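Local coordinates for protein seryl-tRNA synthetase (Pyrococcus horikoshii, PDB 2DQ0) that attaches serine to tRNA(Ser), and probably also to tRNA(Sec), by way of a seryl-adenylate intermediate, working as a class II synthetase homodimer, at residues A[29-33]-A[102-106]; A[131-136]-A[152-158]; A[319-324]-A[402-406]. The contacts are given in a common frame with arbitrary orientation. Numbering follows the deposited sequence.

Contact 1 (A[29-33]-A[102-106])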
loop_
_atom_site.group_PDB
_atom_site.type_symbol
_atom_site.label_atom_id
_atom_site.label_comp_id
_atom_site.label_asym_id
_atom_site.label_seq_id
_atom_site.Cartn_x
_atom_site.Cartn_y
_atom_site.Cartn_z
ATOM N N TRP A 29 -28.629 25.404 -3.260
ATOM C CA TRP A 29 -27.795 25.273 -4.452
ATOM C C TRP A 29 -28.598 25.012 -5.720
ATOM O O TRP A 29 -28.190 25.400 -6.810
ATOM C CB TRP A 29 -26.806 24.126 -4.265
ATOM C CG TRP A 29 -25.582 24.450 -3.495
ATOM C CD1 TRP A 29 -25.251 25.644 -2.922
ATOM C CD2 TRP A 29 -24.475 23.578 -3.274
ATOM N NE1 TRP A 29 -23.999 25.571 -2.364
ATOM C CE2 TRP A 29 -23.500 24.312 -2.564
ATOM C CE3 TRP A 29 -24.210 22.243 -3.615
ATOM C CZ2 TRP A 29 -22.279 23.757 -2.187
ATOM C CZ3 TRP A 29 -22.992 21.690 -3.241
ATOM C CH2 TRP A 29 -22.042 22.448 -2.534
ATOM N N VAL A 30 -29.727 24.327 -5.577
ATOM C CA VAL A 30 -30.556 24.013 -6.728
ATOM C C VAL A 30 -30.945 25.279 -7.481
ATOM O O VAL A 30 -30.902 25.316 -8.712
ATOM C CB VAL A 30 -31.816 23.289 -6.301
ATOM C CG1 VAL A 30 -32.613 22.842 -7.535
ATOM C CG2 VAL A 30 -31.438 22.116 -5.434
ATOM N N ASP A 31 -31.308 26.318 -6.737
ATOM C CA ASP A 31 -31.705 27.571 -7.350
ATOM C C ASP A 31 -30.488 28.277 -7.899
ATOM O O ASP A 31 -30.553 28.920 -8.957
ATOM C CB ASP A 31 -32.413 28.482 -6.339
ATOM C CG ASP A 31 -33.741 27.916 -5.866
ATOM O OD1 ASP A 31 -34.555 27.494 -6.711
ATOM O OD2 ASP A 31 -33.968 27.901 -4.641
ATOM N N GLU A 32 -29.373 28.155 -7.184
ATOM C CA GLU A 32 -28.155 28.800 -7.630
ATOM C C GLU A 32 -27.712 28.257 -8.992
ATOM O O GLU A 32 -27.398 29.029 -9.899
ATOM C CB GLU A 32 -27.053 28.629 -6.589
ATOM C CG GLU A 32 -25.737 29.355 -6.927
ATOM C CD GLU A 32 -25.897 30.855 -7.237
ATOM O OE1 GLU A 32 -26.926 31.449 -6.868
ATOM O OE2 GLU A 32 -24.975 31.445 -7.841
ATOM N N ILE A 33 -27.709 26.940 -9.153
ATOM C CA ILE A 33 -27.284 26.365 -10.419
ATOM C C ILE A 33 -28.291 26.735 -11.505
ATOM O O ILE A 33 -27.936 26.901 -12.680
ATOM C CB ILE A 33 -27.119 24.814 -10.328
ATOM C CG1 ILE A 33 -28.470 24.131 -10.449
ATOM C CG2 ILE A 33 -26.478 24.419 -8.978
ATOM C CD1 ILE A 33 -28.426 22.656 -10.093
ATOM N N TYR A 102 -20.827 22.978 -8.206
ATOM C CA TYR A 102 -21.948 22.500 -7.417
ATOM C C TYR A 102 -22.349 21.097 -7.861
ATOM O O TYR A 102 -22.595 20.207 -7.037
ATOM C CB TYR A 102 -23.150 23.428 -7.571
ATOM C CG TYR A 102 -22.933 24.813 -7.010
ATOM C CD1 TYR A 102 -22.951 25.934 -7.842
ATOM C CD2 TYR A 102 -22.709 25.001 -5.647
ATOM C CE1 TYR A 102 -22.748 27.203 -7.330
ATOM C CE2 TYR A 102 -22.510 26.262 -5.124
ATOM C CZ TYR A 102 -22.526 27.362 -5.967
ATOM O OH TYR A 102 -22.304 28.617 -5.452
ATOM N N LEU A 103 -22.417 20.888 -9.171
ATOM C CA LEU A 103 -22.821 19.582 -9.661
ATOM C C LEU A 103 -21.978 18.448 -9.106
ATOM O O LEU A 103 -22.502 17.386 -8.818
ATOM C CB LEU A 103 -22.793 19.547 -11.193
ATOM C CG LEU A 103 -23.902 20.313 -11.929
ATOM C CD1 LEU A 103 -23.728 20.138 -13.431
ATOM C CD2 LEU A 103 -25.269 19.805 -11.474
ATOM N N TRP A 104 -20.672 18.674 -8.959
ATOM C CA TRP A 104 -19.757 17.647 -8.459
ATOM C C TRP A 104 -19.868 17.499 -6.970
ATOM O O TRP A 104 -19.407 16.519 -6.392
ATOM C CB TRP A 104 -18.302 17.999 -8.773
ATOM C CG TRP A 104 -17.890 17.701 -10.166
ATOM C CD1 TRP A 104 -18.295 18.347 -11.302
ATOM C CD2 TRP A 104 -16.997 16.665 -10.587
ATOM N NE1 TRP A 104 -17.709 17.775 -12.401
ATOM C CE2 TRP A 104 -16.904 16.741 -11.994
ATOM C CE3 TRP A 104 -16.265 15.677 -9.911
ATOM C CZ2 TRP A 104 -16.102 15.866 -12.743
ATOM C CZ3 TRP A 104 -15.472 14.808 -10.650
ATOM C CH2 TRP A 104 -15.396 14.910 -12.054
ATOM N N ARG A 105 -20.477 18.493 -6.349
ATOM C CA ARG A 105 -20.599 18.481 -4.920
ATOM C C ARG A 105 -22.005 18.186 -4.426
ATOM O O ARG A 105 -22.365 18.533 -3.304
ATOM C CB ARG A 105 -20.032 19.800 -4.371
ATOM C CG ARG A 105 -18.562 19.661 -3.924
ATOM C CD ARG A 105 -17.745 20.945 -4.023
ATOM N NE ARG A 105 -17.378 21.151 -5.410
ATOM C CZ ARG A 105 -16.139 21.342 -5.834
ATOM N NH1 ARG A 105 -15.148 21.357 -4.964
ATOM N NH2 ARG A 105 -15.903 21.503 -7.131
ATOM N N LEU A 106 -22.796 17.528 -5.271
ATOM C CA LEU A 106 -24.153 17.144 -4.906
ATOM C C LEU A 106 -24.244 15.616 -4.895
ATOM O O LEU A 106 -23.736 14.947 -5.780
ATOM C CB LEU A 106 -25.168 17.765 -5.876
ATOM C CG LEU A 106 -25.403 19.277 -5.697
ATOM C CD1 LEU A 106 -26.277 19.807 -6.827
ATOM C CD2 LEU A 106 -26.062 19.545 -4.341
#
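The indole of Trp29 is the large bump here. It projects from the start of helix 28-65 into a hollow formed where helix 72-103 gives way to a turn. Tyr102 forms one wall: its edge points at the Trp29 face in an edge-to-face pair, with the five-membered ring and the phenol centroids 4.2 Å apart, the planes at 60°, and Trp29 NE1 only 3.2 Å from Tyr102 CE2. The type I turn from Leu103 to Leu106 closes the hollow around the indole rim, where Trp29 CE3 meets Leu106 CD2 at 3.4 Å and Trp29 CZ3 lies 3.2 Å from Arg105 O. One helical turn on from Trp29, Ile33 fills the next gap, its CG2 3.7 Å from Tyr102 CB, while Glu32 lays its CG 3.7 Å from Tyr102 CE1. Tyr102 is thus held between Trp29 and the Ile33 level of the helix. No hydrogen bond crosses between the segments; they are held by aromatic and apolar packing, which buries 405 Å² counted over both sides. Behind helix 28-65, Val30 turns away to pack on helix 11-21. This is the base of the long antiparallel helical hairpin, the tRNA-binding arm of the seryl-tRNA synthetase N-terminal domain.

Contact 2 (A[131-136]-A[152-158])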
loop_
_atom_site.group_PDB
_atom_site.type_symbol
_atom_site.label_atom_id
_atom_site.label_comp_id
_atom_site.label_asym_id
_atom_site.label_seq_id
_atom_site.Cartn_x
_atom_site.Cartn_y
_atom_site.Cartn_z
ATOM N N LYS A 131 -27.823 -19.045 12.943
ATOM C CA LYS A 131 -28.153 -19.267 14.356
ATOM C C LYS A 131 -27.104 -18.627 15.254
ATOM O O LYS A 131 -26.036 -19.191 15.508
ATOM C CB LYS A 131 -28.236 -20.760 14.661
ATOM C CG LYS A 131 -28.473 -21.090 16.125
ATOM C CD LYS A 131 -28.710 -22.585 16.286
ATOM C CE LYS A 131 -29.047 -22.980 17.714
ATOM N NZ LYS A 131 -29.193 -24.466 17.850
ATOM N N ALA A 132 -27.443 -17.439 15.735
ATOM C CA ALA A 132 -26.570 -16.659 16.589
ATOM C C ALA A 132 -26.341 -17.255 17.957
ATOM O O ALA A 132 -27.243 -17.807 18.582
ATOM C CB ALA A 132 -27.127 -15.248 16.742
ATOM N N ARG A 133 -25.107 -17.131 18.417
ATOM C CA ARG A 133 -24.749 -17.602 19.734
ATOM C C ARG A 133 -24.697 -16.330 20.574
ATOM O O ARG A 133 -23.803 -15.513 20.423
ATOM C CB ARG A 133 -23.408 -18.311 19.675
ATOM C CG ARG A 133 -23.434 -19.495 18.693
ATOM C CD ARG A 133 -22.044 -20.096 18.430
ATOM N NE ARG A 133 -21.397 -20.590 19.638
ATOM C CZ ARG A 133 -20.077 -20.634 19.802
ATOM N NH1 ARG A 133 -19.271 -20.213 18.832
ATOM N NH2 ARG A 133 -19.556 -21.085 20.940
ATOM N N VAL A 134 -25.697 -16.167 21.435
ATOM C CA VAL A 134 -25.836 -15.005 22.301
ATOM C C VAL A 134 -25.533 -15.256 23.778
ATOM O O VAL A 134 -25.968 -16.247 24.367
ATOM C CB VAL A 134 -27.288 -14.441 22.228
ATOM C CG1 VAL A 134 -27.390 -13.121 23.007
ATOM C CG2 VAL A 134 -27.720 -14.268 20.762
ATOM N N TRP A 135 -24.790 -14.334 24.373
ATOM C CA TRP A 135 -24.474 -14.394 25.797
ATOM C C TRP A 135 -25.741 -14.019 26.562
ATOM O O TRP A 135 -26.475 -13.117 26.135
ATOM C CB TRP A 135 -23.414 -13.371 26.137
ATOM C CG TRP A 135 -23.093 -13.289 27.590
ATOM C CD1 TRP A 135 -22.804 -14.337 28.437
ATOM C CD2 TRP A 135 -22.854 -12.093 28.334
ATOM N NE1 TRP A 135 -22.384 -13.853 29.658
ATOM C CE2 TRP A 135 -22.404 -12.481 29.624
ATOM C CE3 TRP A 135 -22.965 -10.726 28.037
ATOM C CZ2 TRP A 135 -22.061 -11.538 30.624
ATOM C CZ3 TRP A 135 -22.621 -9.779 29.034
ATOM C CH2 TRP A 135 -22.173 -10.200 30.310
ATOM N N LYS A 136 -25.991 -14.684 27.690
ATOM C CA LYS A 136 -27.183 -14.383 28.484
ATOM C C LYS A 136 -27.327 -12.869 28.703
ATOM O O LYS A 136 -28.442 -12.358 28.679
ATOM C CB LYS A 136 -27.145 -15.117 29.839
ATOM C CG LYS A 136 -28.375 -14.864 30.726
ATOM C CD LYS A 136 -28.259 -15.627 32.034
ATOM C CE LYS A 136 -29.390 -15.284 32.984
ATOM N NZ LYS A 136 -29.115 -15.717 34.395
ATOM N N TYR A 152 -31.532 -18.483 17.360
ATOM C CA TYR A 152 -30.381 -18.258 18.228
ATOM C C TYR A 152 -30.248 -19.218 19.388
ATOM O O TYR A 152 -31.217 -19.768 19.876
ATOM C CB TYR A 152 -30.413 -16.837 18.781
ATOM C CG TYR A 152 -31.506 -16.618 19.792
ATOM C CD1 TYR A 152 -31.256 -16.732 21.166
ATOM C CD2 TYR A 152 -32.795 -16.288 19.383
ATOM C CE1 TYR A 152 -32.271 -16.508 22.104
ATOM C CE2 TYR A 152 -33.810 -16.066 20.309
ATOM C CZ TYR A 152 -33.542 -16.169 21.661
ATOM O OH TYR A 152 -34.542 -15.881 22.552
ATOM N N GLU A 153 -29.020 -19.375 19.846
ATOM C CA GLU A 153 -28.697 -20.261 20.944
ATOM C C GLU A 153 -28.108 -19.399 22.058
ATOM O O GLU A 153 -27.337 -18.484 21.793
ATOM C CB GLU A 153 -27.678 -21.279 20.438
ATOM C CG GLU A 153 -27.164 -22.274 21.435
ATOM C CD GLU A 153 -26.247 -23.290 20.772
ATOM O OE1 GLU A 153 -26.757 -24.157 20.013
ATOM O OE2 GLU A 153 -25.017 -23.209 20.999
ATOM N N ILE A 154 -28.494 -19.669 23.300
ATOM C CA ILE A 154 -27.987 -18.910 24.431
ATOM C C ILE A 154 -26.712 -19.565 24.901
ATOM O O ILE A 154 -26.635 -20.789 24.996
ATOM C CB ILE A 154 -28.971 -18.898 25.600
ATOM C CG1 ILE A 154 -30.220 -18.115 25.209
ATOM C CG2 ILE A 154 -28.304 -18.306 26.846
ATOM C CD1 ILE A 154 -29.942 -16.688 24.809
ATOM N N LEU A 155 -25.706 -18.746 25.188
ATOM C CA LEU A 155 -24.430 -19.264 25.638
ATOM C C LEU A 155 -24.291 -19.120 27.129
ATOM O O LEU A 155 -24.671 -18.082 27.717
ATOM C CB LEU A 155 -23.274 -18.521 24.984
ATOM C CG LEU A 155 -23.054 -18.631 23.480
ATOM C CD1 LEU A 155 -22.080 -17.521 23.053
ATOM C CD2 LEU A 155 -22.534 -20.011 23.119
ATOM N N GLU A 156 -23.720 -20.171 27.718
ATOM C CA GLU A 156 -23.456 -20.240 29.146
ATOM C C GLU A 156 -22.418 -19.177 29.515
ATOM O O GLU A 156 -22.730 -18.124 30.107
ATOM C CB GLU A 156 -22.881 -21.615 29.513
ATOM C CG GLU A 156 -23.757 -22.826 29.206
ATOM C CD GLU A 156 -23.433 -23.485 27.870
ATOM O OE1 GLU A 156 -23.722 -24.698 27.728
ATOM O OE2 GLU A 156 -22.902 -22.796 26.965
ATOM N N TRP A 157 -21.177 -19.497 29.153
ATOM C CA TRP A 157 -20.010 -18.663 29.394
ATOM C C TRP A 157 -20.058 -17.377 28.592
ATOM O O TRP A 157 -20.823 -17.249 27.633
ATOM C CB TRP A 157 -18.760 -19.452 29.024
ATOM C CG TRP A 157 -18.890 -20.157 27.708
ATOM C CD1 TRP A 157 -19.670 -21.240 27.431
ATOM C CD2 TRP A 157 -18.240 -19.811 26.486
ATOM N NE1 TRP A 157 -19.548 -21.595 26.108
ATOM C CE2 TRP A 157 -18.674 -20.733 25.505
ATOM C CE3 TRP A 157 -17.335 -18.811 26.123
ATOM C CZ2 TRP A 157 -18.231 -20.685 24.188
ATOM C CZ3 TRP A 157 -16.895 -18.762 24.817
ATOM C CH2 TRP A 157 -17.345 -19.696 23.860
ATOM N N LYS A 158 -19.234 -16.413 28.978
ATOM C CA LYS A 158 -19.216 -15.156 28.245
ATOM C C LYS A 158 -18.241 -15.207 27.055
ATOM O O LYS A 158 -17.050 -15.433 27.222
ATOM C CB LYS A 158 -18.853 -13.998 29.176
ATOM C CG LYS A 158 -19.089 -12.670 28.519
ATOM C CD LYS A 158 -18.786 -11.518 29.435
ATOM C CE LYS A 158 -18.989 -10.209 28.673
ATOM N NZ LYS A 158 -18.586 -9.000 29.441
#
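This is a parallel pairing of two short strands, 132-135 and 152-155, which make a small two-stranded sheet far from the active site. Four bridges run in step from Ala132-Tyr152 to Trp135-Leu155. Three backbone hydrogen bonds hold them: Glu153 N to Ala132 O (2.7 Å), Val134 N to Glu153 O (2.9 Å) and Leu155 N to Val134 O (2.6 Å). Ala132, Val134, Tyr152 and Ile154 share one face, which helix 139-146 covers through Phe142 and Leu139. On the other, Arg133 NE lies 3.7 Å from Leu155 CD2, and its guanidinium hydrogen-bonds to the carbonyls of Asn420 and Gln422. Beyond the strands, Lys158 folds over the Trp135 indole, with CG 3.7 Å from the centroid of the five-membered ring in a CH-pi contact and NZ in an off-centre cation-pi contact. At the opposite end Lys131 NZ and Glu153 OE1 form a salt bridge at 3.3 Å, with a weak hydrogen bond within it. Two adjacent parallel strands joined through helix 139-146 are a classic beta-alpha-beta crossover unit.

Contact 3 (A[319-324]-A[402-406]). With SSA (5'-O-(N-(L-seryl)-sulfamoyl)adenosine), chain G.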
loop_
_atom_site.group_PDB
_atom_site.type_symbol
_atom_site.label_atom_id
_atom_site.label_comp_id
_atom_site.label_asym_id
_atom_site.label_seq_id
_atom_site.Cartn_x
_atom_site.Cartn_y
_atom_site.Cartn_z
ATOM N N TRP A 319 -28.381 -6.086 -10.969
ATOM C CA TRP A 319 -27.016 -6.403 -10.573
ATOM C C TRP A 319 -26.805 -6.133 -9.093
ATOM O O TRP A 319 -26.202 -6.947 -8.374
ATOM C CB TRP A 319 -26.017 -5.597 -11.405
ATOM C CG TRP A 319 -25.591 -6.386 -12.588
ATOM C CD1 TRP A 319 -25.889 -6.133 -13.904
ATOM C CD2 TRP A 319 -24.973 -7.672 -12.557
ATOM N NE1 TRP A 319 -25.511 -7.194 -14.685
ATOM C CE2 TRP A 319 -24.946 -8.156 -13.889
ATOM C CE3 TRP A 319 -24.442 -8.472 -11.528
ATOM C CZ2 TRP A 319 -24.413 -9.406 -14.225
ATOM C CZ3 TRP A 319 -23.908 -9.719 -11.858
ATOM C CH2 TRP A 319 -23.899 -10.174 -13.200
ATOM N N HIS A 320 -27.309 -4.984 -8.652
ATOM C CA HIS A 320 -27.211 -4.580 -7.262
ATOM C C HIS A 320 -27.679 -5.750 -6.428
ATOM O O HIS A 320 -27.023 -6.201 -5.486
ATOM C CB HIS A 320 -28.133 -3.386 -6.992
ATOM C CG HIS A 320 -27.996 -2.815 -5.615
ATOM N ND1 HIS A 320 -28.924 -1.956 -5.068
ATOM C CD2 HIS A 320 -27.017 -2.949 -4.687
ATOM C CE1 HIS A 320 -28.521 -1.584 -3.865
ATOM N NE2 HIS A 320 -27.367 -2.173 -3.610
ATOM N N GLU A 321 -28.834 -6.255 -6.801
ATOM C CA GLU A 321 -29.418 -7.350 -6.087
ATOM C C GLU A 321 -28.563 -8.615 -6.136
ATOM O O GLU A 321 -28.585 -9.411 -5.201
ATOM C CB GLU A 321 -30.810 -7.592 -6.647
ATOM C CG GLU A 321 -31.816 -7.911 -5.588
ATOM C CD GLU A 321 -31.911 -6.845 -4.523
ATOM O OE1 GLU A 321 -32.247 -5.685 -4.860
ATOM O OE2 GLU A 321 -31.651 -7.181 -3.343
ATOM N N LYS A 322 -27.800 -8.810 -7.210
ATOM C CA LYS A 322 -26.974 -10.014 -7.297
ATOM C C LYS A 322 -25.680 -9.925 -6.483
ATOM O O LYS A 322 -25.284 -10.907 -5.831
ATOM C CB LYS A 322 -26.596 -10.333 -8.737
ATOM C CG LYS A 322 -27.730 -10.685 -9.671
ATOM C CD LYS A 322 -27.138 -10.981 -11.049
ATOM C CE LYS A 322 -28.190 -11.041 -12.134
ATOM N NZ LYS A 322 -27.578 -11.012 -13.498
ATOM N N ILE A 323 -25.016 -8.768 -6.510
ATOM C CA ILE A 323 -23.775 -8.666 -5.770
ATOM C C ILE A 323 -23.961 -8.819 -4.271
ATOM O O ILE A 323 -23.145 -9.494 -3.618
ATOM C CB ILE A 323 -22.988 -7.377 -6.102
ATOM C CG1 ILE A 323 -23.723 -6.143 -5.612
ATOM C CG2 ILE A 323 -22.729 -7.310 -7.598
ATOM C CD1 ILE A 323 -23.104 -4.863 -6.155
ATOM N N ILE A 324 -25.019 -8.234 -3.712
ATOM C CA ILE A 324 -25.257 -8.390 -2.271
ATOM C C ILE A 324 -25.479 -9.878 -1.938
ATOM O O ILE A 324 -25.051 -10.356 -0.885
ATOM C CB ILE A 324 -26.476 -7.540 -1.769
ATOM C CG1 ILE A 324 -26.620 -7.656 -0.248
ATOM C CG2 ILE A 324 -27.759 -8.013 -2.421
ATOM C CD1 ILE A 324 -25.478 -7.067 0.561
ATOM N N THR A 402 -22.583 2.053 -12.573
ATOM C CA THR A 402 -21.527 1.335 -11.879
ATOM C C THR A 402 -22.039 0.843 -10.550
ATOM O O THR A 402 -22.881 1.476 -9.917
ATOM C CB THR A 402 -20.274 2.219 -11.628
ATOM O OG1 THR A 402 -20.613 3.321 -10.774
ATOM C CG2 THR A 402 -19.736 2.745 -12.930
ATOM N N LEU A 403 -21.538 -0.312 -10.144
ATOM C CA LEU A 403 -21.896 -0.875 -8.859
ATOM C C LEU A 403 -20.656 -1.468 -8.199
ATOM O O LEU A 403 -19.671 -1.791 -8.873
ATOM C CB LEU A 403 -22.966 -1.957 -9.014
ATOM C CG LEU A 403 -24.354 -1.470 -9.426
ATOM C CD1 LEU A 403 -24.441 -1.366 -10.947
ATOM C CD2 LEU A 403 -25.378 -2.445 -8.910
ATOM N N ASN A 404 -20.687 -1.574 -6.874
ATOM C CA ASN A 404 -19.578 -2.177 -6.151
ATOM C C ASN A 404 -20.105 -2.832 -4.895
ATOM O O ASN A 404 -21.169 -2.484 -4.370
ATOM C CB ASN A 404 -18.494 -1.142 -5.818
ATOM C CG ASN A 404 -18.948 -0.119 -4.806
ATOM O OD1 ASN A 404 -19.057 -0.410 -3.617
ATOM N ND2 ASN A 404 -19.212 1.090 -5.269
ATOM N N SER A 405 -19.367 -3.817 -4.431
ATOM C CA SER A 405 -19.760 -4.521 -3.241
ATOM C C SER A 405 -18.612 -5.304 -2.683
ATOM O O SER A 405 -17.804 -5.899 -3.404
ATOM C CB SER A 405 -20.908 -5.480 -3.540
ATOM O OG SER A 405 -21.269 -6.242 -2.400
ATOM N N THR A 406 -18.543 -5.300 -1.372
ATOM C CA THR A 406 -17.522 -6.060 -0.706
ATOM C C THR A 406 -17.799 -7.523 -1.019
ATOM O O THR A 406 -18.960 -7.930 -1.095
ATOM C CB THR A 406 -17.646 -5.912 0.822
ATOM O OG1 THR A 406 -17.808 -4.533 1.155
ATOM C CG2 THR A 406 -16.415 -6.483 1.523
HETATM N N10 SSA G . -16.016 -0.193 -2.239
HETATM C CA SSA G . -17.049 -0.351 -1.198
HETATM C CB SSA G . -17.592 -1.754 -1.181
HETATM O OG SSA G . -16.651 -2.696 -0.655
HETATM C C9 SSA G . -16.545 -0.042 0.206
HETATM O O9 SSA G . -15.355 0.173 0.419
HETATM N N8 SSA G . -17.463 0.004 1.179
HETATM S S1 SSA G . -17.020 0.272 2.700
HETATM O O1S SSA G . -16.425 1.600 2.703
HETATM O O2S SSA G . -18.197 -0.007 3.515
HETATM O "O5'" SSA G . -15.903 -0.798 2.961
HETATM C "C5'" SSA G . -16.205 -2.169 2.789
HETATM C "C4'" SSA G . -15.883 -2.968 4.013
HETATM O "O4'" SSA G . -14.476 -2.897 4.312
HETATM C "C3'" SSA G . -16.549 -2.581 5.318
HETATM O "O3'" SSA G . -17.880 -3.054 5.336
HETATM C "C2'" SSA G . -15.680 -3.369 6.282
HETATM O "O2'" SSA G . -15.905 -4.758 6.264
HETATM C "C1'" SSA G . -14.289 -3.063 5.712
HETATM N N9 SSA G . -13.698 -1.823 6.206
HETATM C C8 SSA G . -13.985 -0.512 5.862
HETATM N N7 SSA G . -13.263 0.369 6.504
HETATM C C5 SSA G . -12.450 -0.403 7.329
HETATM C C6 SSA G . -11.455 -0.066 8.285
HETATM N N6 SSA G . -11.110 1.187 8.565
HETATM N N1 SSA G . -10.813 -1.086 8.934
HETATM C C2 SSA G . -11.161 -2.358 8.637
HETATM N N3 SSA G . -12.090 -2.796 7.757
HETATM C C4 SSA G . -12.707 -1.759 7.145
#
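Most unusual is how tightly Leu403 presses on the helix backbone: its CD2 lies 3.2 Å from His320 N, with no hydrogen bond anywhere between the two segments. The same methyl also lies 4.1 Å from Trp319 CB. One turn further on, Ile323 reaches across with CD1, which sits 4.1 Å from Leu403 CB, 3.5 Å from Asn404 O and 3.5 Å from Ser405 CB. The axes of the two short segments run nearly along each other, at 14° and 8.5 Å apart, so the Leu403 and Ser405 levels meet successive turns. Here helix 316-333 packs on the largely antiparallel sheet of the class II synthetase catalytic core, in which strand 398-406 runs antiparallel to its neighbours 301-311 and 367-376. His320 ties the helix to the latter strand through a hydrogen bond to the carbonyl of Ala374, and stacks on Tyr356. Leu403 and Ser405 face the helix, while Asn404 between them points away, toward the bound seryl-adenylate analogue. On that ligand side, Thr406 OG1 donates a hydrogen bond of 2.8 Å to SSA OG, the hydroxyl of the seryl group, and Asn404 OD1 approaches SSA CB to 3.1 Å. Glu254 and Glu306, both hydrogen-bonded to the analogue, have their side chains about 3 Å from that of Asn404.

Along the chain the three contacts follow one another in series, each closing before the next opens. Contact 1 belongs to the N-terminal tRNA-binding domain and contact 3 to the class II core; their centres are 28 Å apart and their nearest atoms about 13 Å. Contact 2 lies 32 Å from contact 3 and 51 Å from contact 1, centre to centre, across the chain's centre from the latter. None touches another. The small sheet of contact 2 is separate from the large mixed sheet containing strand 398-406, although Ala132 and Val134 pack on Trp361 of that larger sheet. Only contact 3 reaches the seryl-adenylate analogue, so tRNA-arm base, peripheral beta-alpha-beta unit and catalytic centre are spatially distinct.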